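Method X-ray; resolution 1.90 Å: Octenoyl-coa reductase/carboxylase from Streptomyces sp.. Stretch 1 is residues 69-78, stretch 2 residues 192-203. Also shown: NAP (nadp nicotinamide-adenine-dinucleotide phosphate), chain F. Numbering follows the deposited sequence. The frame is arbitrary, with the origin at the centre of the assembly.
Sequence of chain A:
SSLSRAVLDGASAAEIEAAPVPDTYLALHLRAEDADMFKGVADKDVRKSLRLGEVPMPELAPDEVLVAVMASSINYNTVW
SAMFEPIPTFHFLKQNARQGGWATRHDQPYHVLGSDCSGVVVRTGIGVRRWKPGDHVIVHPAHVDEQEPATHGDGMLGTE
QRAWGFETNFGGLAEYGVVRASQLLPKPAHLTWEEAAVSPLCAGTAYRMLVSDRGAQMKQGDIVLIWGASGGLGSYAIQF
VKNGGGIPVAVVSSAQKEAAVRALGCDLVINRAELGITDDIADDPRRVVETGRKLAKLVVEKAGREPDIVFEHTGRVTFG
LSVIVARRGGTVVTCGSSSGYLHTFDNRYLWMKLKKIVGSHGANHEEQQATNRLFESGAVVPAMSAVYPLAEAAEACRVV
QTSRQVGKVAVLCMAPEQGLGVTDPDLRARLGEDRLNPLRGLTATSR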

ATOM      1  N   VAL A  69     -18.396  17.428  29.883  1.00 15.80           N
ATOM      2  CA  VAL A  69     -16.960  17.342  29.718  1.00 15.61           C
ATOM      3  C   VAL A  69     -16.260  17.396  31.072  1.00 15.99           C
ATOM      4  O   VAL A  69     -16.361  18.383  31.803  1.00 16.36           O
ATOM      5  N   MET A  70     -15.518  16.346  31.379  1.00 15.95           N
ATOM      6  CA  MET A  70     -14.846  16.268  32.661  1.00 16.35           C
ATOM      7  C   MET A  70     -13.517  16.981  32.620  1.00 16.36           C
ATOM      8  O   MET A  70     -13.173  17.718  33.536  1.00 16.76           O
ATOM      9  N   ALA A  71     -12.797  16.779  31.523  1.00 15.98           N
ATOM     10  CA  ALA A  71     -11.510  17.385  31.315  1.00 16.00           C
ATOM     11  C   ALA A  71     -11.294  17.506  29.816  1.00 15.59           C
ATOM     12  O   ALA A  71     -11.880  16.752  29.026  1.00 15.28           O
ATOM     13  N   SER A  72     -10.444  18.445  29.440  1.00 15.66           N
ATOM     14  CA  SER A  72     -10.105  18.675  28.061  1.00 15.39           C
ATOM     15  C   SER A  72      -8.612  18.946  28.080  1.00 15.58           C
ATOM     16  O   SER A  72      -7.924  18.588  29.049  1.00 15.82           O
ATOM     17  N   SER A  73      -8.084  19.537  27.016  1.00 15.52           N
ATOM     18  CA  SER A  73      -6.677  19.866  27.015  1.00 15.78           C
ATOM     19  C   SER A  73      -6.488  21.098  26.167  1.00 15.90           C
ATOM     20  O   SER A  73      -7.350  21.437  25.332  1.00 15.71           O
ATOM     21  N   ILE A  74      -5.360  21.768  26.360  1.00 16.26           N
ATOM     22  CA  ILE A  74      -4.972  22.786  25.400  1.00 16.44           C
ATOM     23  C   ILE A  74      -4.291  22.080  24.245  1.00 16.29           C
ATOM     24  O   ILE A  74      -3.405  21.227  24.447  1.00 16.33           O
ATOM     25  N   ASN A  75      -4.753  22.399  23.043  1.00 16.17           N
ATOM     26  CA  ASN A  75      -4.078  21.991  21.851  1.00 16.17           C
ATOM     27  C   ASN A  75      -3.555  23.208  21.188  1.00 16.58           C
ATOM     28  O   ASN A  75      -3.980  24.322  21.495  1.00 16.80           O
ATOM     29  N   TYR A  76      -2.613  23.018  20.284  1.00 16.79           N
ATOM     30  CA  TYR A  76      -2.092  24.184  19.669  1.00 17.86           C
ATOM     31  C   TYR A  76      -3.186  24.888  18.896  1.00 17.67           C
ATOM     32  O   TYR A  76      -3.187  26.099  18.832  1.00 17.61           O
ATOM     33  N   ASN A  77      -4.144  24.135  18.352  1.00 17.40           N
ATOM     34  CA  ASN A  77      -5.210  24.782  17.594  1.00 17.93           C
ATOM     35  C   ASN A  77      -6.057  25.714  18.469  1.00 18.05           C
ATOM     36  O   ASN A  77      -6.615  26.695  17.972  1.00 18.23           O
ATOM     37  N   THR A  78      -6.107  25.411  19.765  1.00 17.91           N
ATOM     38  CA  THR A  78      -6.751  26.264  20.756  1.00 18.45           C
ATOM     39  C   THR A  78      -6.031  27.593  20.786  1.00 19.36           C
ATOM     40  O   THR A  78      -6.664  28.648  20.746  1.00 20.15           O
ATOM     41  N   THR A 192      -7.454   8.894  34.699  1.00 18.59           N
ATOM     42  CA  THR A 192      -8.242   9.959  35.260  1.00 18.69           C
ATOM     43  C   THR A 192      -8.822  10.746  34.091  1.00 18.30           C
ATOM     44  O   THR A 192      -8.393  10.582  32.941  1.00 18.15           O
ATOM     45  N   TRP A 193      -9.779  11.615  34.377  1.00 18.35           N
ATOM     46  CA  TRP A 193     -10.395  12.425  33.336  1.00 18.04           C
ATOM     47  C   TRP A 193      -9.370  13.224  32.563  1.00 17.86           C
ATOM     48  O   TRP A 193      -9.332  13.183  31.320  1.00 17.54           O
ATOM     49  N   GLU A 194      -8.530  13.943  33.305  1.00 18.11           N
ATOM     50  CA  GLU A 194      -7.540  14.805  32.700  1.00 18.05           C
ATOM     51  C   GLU A 194      -6.510  13.985  31.903  1.00 17.92           C
ATOM     52  O   GLU A 194      -6.066  14.394  30.827  1.00 17.83           O
ATOM     53  N   GLU A 195      -6.159  12.808  32.404  1.00 17.95           N
ATOM     54  CA  GLU A 195      -5.233  11.930  31.679  1.00 17.81           C
ATOM     55  C   GLU A 195      -5.826  11.455  30.351  1.00 17.43           C
ATOM     56  O   GLU A 195      -5.150  11.443  29.315  1.00 17.23           O
ATOM     57  N   ALA A 196      -7.087  11.045  30.411  1.00 17.37           N
ATOM     58  CA  ALA A 196      -7.837  10.590  29.240  1.00 17.06           C
ATOM     59  C   ALA A 196      -7.998  11.724  28.210  1.00 16.83           C
ATOM     60  O   ALA A 196      -7.836  11.508  27.009  1.00 16.59           O
ATOM     61  N   ALA A 197      -8.260  12.933  28.706  1.00 16.95           N
ATOM     62  CA  ALA A 197      -8.523  14.120  27.888  1.00 16.82           C
ATOM     63  C   ALA A 197      -7.335  14.607  27.065  1.00 16.74           C
ATOM     64  O   ALA A 197      -7.529  15.197  26.000  1.00 16.58           O
ATOM     65  N   VAL A 198      -6.115  14.372  27.553  1.00 16.89           N
ATOM     66  CA  VAL A 198      -4.935  14.972  26.921  1.00 16.90           C
ATOM     67  C   VAL A 198      -4.540  14.332  25.589  1.00 16.65           C
ATOM     68  O   VAL A 198      -3.833  14.925  24.794  1.00 16.63           O
ATOM     69  N   SER A 199      -5.051  13.146  25.333  1.00 16.50           N
ATOM     70  CA  SER A 199      -4.509  12.314  24.275  1.00 16.33           C
ATOM     71  C   SER A 199      -5.174  12.328  22.908  1.00 16.08           C
ATOM     72  O   SER A 199      -4.473  12.263  21.912  1.00 16.00           O
ATOM     73  N   PRO A 200      -6.516  12.382  22.847  1.00 15.99           N
ATOM     74  CA  PRO A 200      -7.110  12.015  21.554  1.00 15.78           C
ATOM     75  C   PRO A 200      -6.560  12.789  20.369  1.00 15.72           C
ATOM     76  O   PRO A 200      -6.169  12.178  19.369  1.00 15.62           O
ATOM     77  N   LEU A 201      -6.488  14.107  20.477  1.00 15.82           N
ATOM     78  CA  LEU A 201      -6.080  14.905  19.327  1.00 15.81           C
ATOM     79  C   LEU A 201      -4.624  14.643  18.962  1.00 15.86           C
ATOM     80  O   LEU A 201      -4.335  14.216  17.854  1.00 15.77           O
ATOM     81  N   CYS A 202      -3.717  14.877  19.903  1.00 16.03           N
ATOM     82  CA  CYS A 202      -2.286  14.729  19.620  1.00 16.14           C
ATOM     83  C   CYS A 202      -1.882  13.286  19.378  1.00 16.04           C
ATOM     84  O   CYS A 202      -1.100  12.990  18.464  1.00 16.04           O
ATOM     85  N   ALA A 203      -2.384  12.389  20.215  1.00 16.01           N
ATOM     86  CA  ALA A 203      -2.019  11.005  20.086  1.00 15.97           C
ATOM     87  C   ALA A 203      -2.596  10.443  18.792  1.00 15.77           C
ATOM     88  O   ALA A 203      -1.899   9.738  18.075  1.00 15.76           O
TER

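The strand 69-73 lies against the helix 193-197 with an axis-to-axis approach of 6.6 Å and 46° between their directions, and small residues make that closeness possible. Ala71 and Ala197 both point toward the other stretch, their CB atoms 3.7 Å apart. The methyl of Ala71 also sinks onto the helix backbone, its CB 3.4 Å from CA of Glu194, while CB of Ala197 returns the favour by resting 3.2 Å from O of Ala71. Each bump is one methyl; Ala71 CB rests on main chain of the helix and is flanked by CB of Trp193 and CB of Ala197.

Beside this tight centre the large side chains meet. Met70, with all three chi angles in m, curls so that its tail covers one face of the Trp193 indole: CE sits 3.4 Å from the centroid of the five-membered ring, and SD lies over the same face at 4.4 Å. The base of the side chain joins in, with Met70 CB 3.3 Å from Trp193 CD2. Trp193, chi1 m, thus offers a flat floor to a folded thioether.

Alternation is broken at Met70, phi/psi -85/-42, so Met70 and Ala71 both face the helix; Val69 and Ser72 point away, and Ser73, chi1 p, points toward the helix and sets its CB 3.9 Å from CA of Val198.

Past the strand, Asn75 (chi1 m) points toward the other stretch, and its OD1 lies against both Leu201 and Cys202, 3.1 Å from Leu201 CD2 and 3.4 Å from Cys202 SG. Leu201, chi1 t, spreads its two methyls: CD1 lies 4.0 Å from Asn77 ND2, and CD2 also meets the NADP nicotinamide at C5N, 3.3 Å away. Cys202 SG comes within 3.4 Å of the cofactor's O1N, and Tyr76 turns its ring end away from the other stretch, CD2 3.3 Å from NAP O2A.

No hydrogen bond crosses the contact. Some polar groups are satisfied within their own stretch, as where Thr192 OG1 caps its helix by accepting from Glu195 N at 3.1 Å, and others elsewhere in the structure; the contact is made by apolar packing and by the CH-pi and sulfur-aromatic contacts of Met70 on Trp193.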

ATOM      1  CB  VAL A  69     -16.435  18.468  28.827  1.00 15.47           C
ATOM      2  CG1 VAL A  69     -14.926  18.356  28.673  1.00 15.35           C
ATOM      3  CG2 VAL A  69     -17.117  18.434  27.468  1.00 15.17           C
ATOM      4  CB  MET A  70     -14.698  14.810  33.069  1.00 16.53           C
ATOM      5  CG  MET A  70     -16.043  14.204  33.459  1.00 18.18           C
ATOM      6  SD  MET A  70     -16.774  15.031  34.893  1.00 20.93           S
ATOM      7  CE  MET A  70     -15.714  14.393  36.168  1.00 23.17           C
ATOM      8  CB  ALA A  71     -10.423  16.529  31.943  1.00 16.18           C
ATOM      9  CB  SER A  72     -10.912  19.865  27.543  1.00 15.41           C
ATOM     10  OG  SER A  72     -10.714  20.077  26.164  1.00 15.77           O
ATOM     11  CB  SER A  73      -5.862  18.712  26.429  1.00 15.64           C
ATOM     12  OG  SER A  73      -5.955  18.718  25.017  1.00 15.42           O
ATOM     13  CB  ILE A  74      -4.030  23.846  26.004  1.00 16.99           C
ATOM     14  CG1 ILE A  74      -4.646  24.419  27.270  1.00 17.21           C
ATOM     15  CG2 ILE A  74      -3.743  24.943  24.979  1.00 17.25           C
ATOM     16  CD1 ILE A  74      -5.970  25.121  27.030  1.00 17.34           C
ATOM     17  CB  ASN A  75      -5.027  21.233  20.939  1.00 15.76           C
ATOM     18  CG  ASN A  75      -5.176  19.828  21.381  1.00 15.47           C
ATOM     19  OD1 ASN A  75      -4.264  19.030  21.200  1.00 15.54           O
ATOM     20  ND2 ASN A  75      -6.277  19.528  22.038  1.00 15.22           N
ATOM     21  CB  TYR A  76      -0.817  23.931  18.861  1.00 18.41           C
ATOM     22  CG  TYR A  76       0.108  25.105  19.018  1.00 21.24           C
ATOM     23  CD1 TYR A  76      -0.178  26.310  18.386  1.00 23.19           C
ATOM     24  CD2 TYR A  76       1.223  25.045  19.843  1.00 23.14           C
ATOM     25  CE1 TYR A  76       0.630  27.424  18.536  1.00 26.34           C
ATOM     26  CE2 TYR A  76       2.053  26.172  20.005  1.00 25.62           C
ATOM     27  CZ  TYR A  76       1.736  27.364  19.345  1.00 26.45           C
ATOM     28  OH  TYR A  76       2.533  28.492  19.442  1.00 26.19           O
ATOM     29  CB  ASN A  77      -6.073  23.794  16.781  1.00 17.70           C
ATOM     30  CG  ASN A  77      -6.923  22.863  17.658  1.00 19.04           C
ATOM     31  OD1 ASN A  77      -6.777  22.817  18.871  1.00 21.86           O
ATOM     32  ND2 ASN A  77      -7.823  22.112  17.025  1.00 19.60           N
ATOM     33  CB  THR A  78      -6.721  25.619  22.164  1.00 18.26           C
ATOM     34  OG1 THR A  78      -7.120  24.244  22.063  1.00 18.10           O
ATOM     35  CG2 THR A  78      -7.652  26.379  23.148  1.00 18.06           C
ATOM     36  CB  THR A 192      -7.384  10.901  36.114  1.00 18.98           C
ATOM     37  OG1 THR A 192      -6.455  11.579  35.267  1.00 18.75           O
ATOM     38  CG2 THR A 192      -6.631  10.142  37.193  1.00 19.40           C
ATOM     39  CB  TRP A 193     -11.427  13.364  33.929  1.00 18.21           C
ATOM     40  CG  TRP A 193     -12.543  12.668  34.546  1.00 18.38           C
ATOM     41  CD1 TRP A 193     -12.842  12.629  35.876  1.00 18.79           C
ATOM     42  CD2 TRP A 193     -13.533  11.864  33.886  1.00 18.21           C
ATOM     43  NE1 TRP A 193     -13.959  11.876  36.084  1.00 18.88           N
ATOM     44  CE2 TRP A 193     -14.407  11.390  34.882  1.00 18.53           C
ATOM     45  CE3 TRP A 193     -13.774  11.510  32.545  1.00 18.28           C
ATOM     46  CZ2 TRP A 193     -15.515  10.585  34.584  1.00 18.51           C
ATOM     47  CZ3 TRP A 193     -14.869  10.712  32.250  1.00 17.81           C
ATOM     48  CH2 TRP A 193     -15.716  10.244  33.264  1.00 18.24           C
ATOM     49  CB  GLU A 194      -6.880  15.710  33.750  1.00 18.40           C
ATOM     50  CG  GLU A 194      -6.208  14.954  34.892  1.00 20.05           C
ATOM     51  CD  GLU A 194      -7.152  14.600  36.037  1.00 22.43           C
ATOM     52  OE1 GLU A 194      -8.387  14.504  35.843  1.00 20.01           O
ATOM     53  OE2 GLU A 194      -6.625  14.408  37.153  1.00 25.04           O
ATOM     54  CB  GLU A 195      -4.926  10.706  32.517  1.00 18.05           C
ATOM     55  CG  GLU A 195      -3.917  10.929  33.619  1.00 18.45           C
ATOM     56  CD  GLU A 195      -3.981   9.828  34.656  1.00 18.77           C
ATOM     57  OE1 GLU A 195      -4.699   8.844  34.429  1.00 18.67           O
ATOM     58  OE2 GLU A 195      -3.299   9.946  35.695  1.00 20.40           O
ATOM     59  CB  ALA A 196      -9.187  10.062  29.669  1.00 17.12           C
ATOM     60  CB  ALA A 197      -9.010  15.256  28.771  1.00 17.05           C
ATOM     61  CB  VAL A 198      -3.704  15.041  27.876  1.00 17.20           C
ATOM     62  CG1 VAL A 198      -3.948  16.016  29.007  1.00 17.48           C
ATOM     63  CG2 VAL A 198      -3.316  13.656  28.400  1.00 17.53           C
ATOM     64  CB  SER A 199      -4.410  10.883  24.764  1.00 16.38           C
ATOM     65  OG  SER A 199      -3.478  10.821  25.814  1.00 16.64           O
ATOM     66  CB  PRO A 200      -8.602  12.296  21.760  1.00 15.76           C
ATOM     67  CG  PRO A 200      -8.797  11.992  23.236  1.00 15.94           C
ATOM     68  CD  PRO A 200      -7.540  12.562  23.890  1.00 16.10           C
ATOM     69  CB  LEU A 201      -6.333  16.380  19.569  1.00 15.96           C
ATOM     70  CG  LEU A 201      -6.030  17.271  18.369  1.00 16.00           C
ATOM     71  CD1 LEU A 201      -6.928  18.495  18.409  1.00 16.11           C
ATOM     72  CD2 LEU A 201      -4.615  17.669  18.418  1.00 16.16           C
ATOM     73  CB  CYS A 202      -1.463  15.324  20.751  1.00 16.39           C
ATOM     74  SG  CYS A 202      -1.457  17.099  20.674  1.00 16.60           S
ATOM     75  CB  ALA A 203      -2.489  10.198  21.267  1.00 16.03           C
TER
HETATM   76  PA  NAP F1447       3.078  21.789  21.413  1.00  5.60           P
HETATM   77  O1A NAP F1447       2.580  20.825  22.554  1.00  7.99           O
HETATM   78  O2A NAP F1447       3.246  23.234  21.780  1.00  7.57           O
HETATM   79  O5B NAP F1447       4.437  21.233  20.958  1.00  8.14           O
HETATM   80  C5B NAP F1447       5.035  21.846  19.833  1.00  9.24           C
HETATM   81  C4B NAP F1447       6.532  21.612  19.956  1.00  8.98           C
HETATM   82  O4B NAP F1447       7.110  22.200  18.783  1.00  7.77           O
HETATM   83  C3B NAP F1447       7.159  22.316  21.179  1.00  7.70           C
HETATM   84  O3B NAP F1447       7.595  21.281  22.037  1.00  8.15           O
HETATM   85  C2B NAP F1447       8.415  22.977  20.633  1.00  8.37           C
HETATM   86  O2B NAP F1447       9.537  22.097  20.652  1.00  8.43           O
HETATM   87  C1B NAP F1447       8.089  23.251  19.208  1.00  8.36           C
HETATM   88  N9A NAP F1447       7.391  24.560  19.140  1.00 13.12           N
HETATM   89  C8A NAP F1447       6.572  25.136  20.035  1.00 16.20           C
HETATM   90  N7A NAP F1447       6.121  26.307  19.566  1.00 13.35           N
HETATM   91  C5A NAP F1447       6.668  26.454  18.368  1.00 14.95           C
HETATM   92  C6A NAP F1447       6.596  27.459  17.436  1.00 14.65           C
HETATM   93  N6A NAP F1447       5.827  28.522  17.667  1.00 16.70           N
HETATM   94  N1A NAP F1447       7.275  27.317  16.309  1.00 12.42           N
HETATM   95  C2A NAP F1447       8.009  26.234  16.068  1.00 11.40           C
HETATM   96  N3A NAP F1447       8.128  25.260  16.943  1.00 13.73           N
HETATM   97  C4A NAP F1447       7.459  25.356  18.095  1.00 13.93           C
HETATM   98  O3  NAP F1447       2.107  21.701  20.143  1.00  5.52           O
HETATM   99  PN  NAP F1447       1.640  20.314  19.478  1.00  3.29           P
HETATM  100  O1N NAP F1447       0.276  20.043  20.206  1.00  3.54           O
HETATM  101  O2N NAP F1447       2.691  19.235  19.494  1.00  4.92           O
HETATM  102  O5D NAP F1447       1.333  20.879  18.017  1.00  2.78           O
HETATM  103  C5D NAP F1447       2.482  21.215  17.245  1.00  2.00           C
HETATM  104  C4D NAP F1447       1.945  21.678  15.921  1.00  3.10           C
HETATM  105  O4D NAP F1447       1.158  20.559  15.383  1.00  8.66           O
HETATM  106  C3D NAP F1447       0.965  22.846  16.040  1.00  8.53           C
HETATM  107  O3D NAP F1447       1.286  23.662  14.895  1.00 10.58           O
HETATM  108  C2D NAP F1447      -0.399  22.205  15.898  1.00  6.73           C
HETATM  109  O2D NAP F1447      -1.367  23.126  15.341  1.00 10.19           O
HETATM  110  C1D NAP F1447      -0.050  21.171  14.846  1.00  7.52           C
HETATM  111  N1N NAP F1447      -0.952  20.062  15.050  1.00  7.99           N
HETATM  112  C2N NAP F1447      -1.605  19.579  13.936  1.00  6.94           C
HETATM  113  C3N NAP F1447      -2.445  18.523  14.148  1.00  7.02           C
HETATM  114  C7N NAP F1447      -3.156  18.016  12.954  1.00  4.75           C
HETATM  115  O7N NAP F1447      -2.917  18.444  11.820  1.00  7.85           O
HETATM  116  N7N NAP F1447      -4.065  17.129  13.254  1.00  2.01           N
HETATM  117  C4N NAP F1447      -2.640  17.955  15.411  1.00  8.98           C
HETATM  118  C5N NAP F1447      -1.980  18.421  16.534  1.00  8.81           C
HETATM  119  C6N NAP F1447      -1.117  19.488  16.345  1.00  9.99           C
HETATM  120  P2B NAP F1447      10.970  22.812  20.493  1.00 12.20           P
HETATM  121  O1X NAP F1447      11.853  21.557  21.039  1.00 12.30           O
HETATM  122  O2X NAP F1447      11.299  23.100  18.942  1.00 15.96           O
HETATM  123  O3X NAP F1447      10.827  24.002  21.411  1.00 11.34           O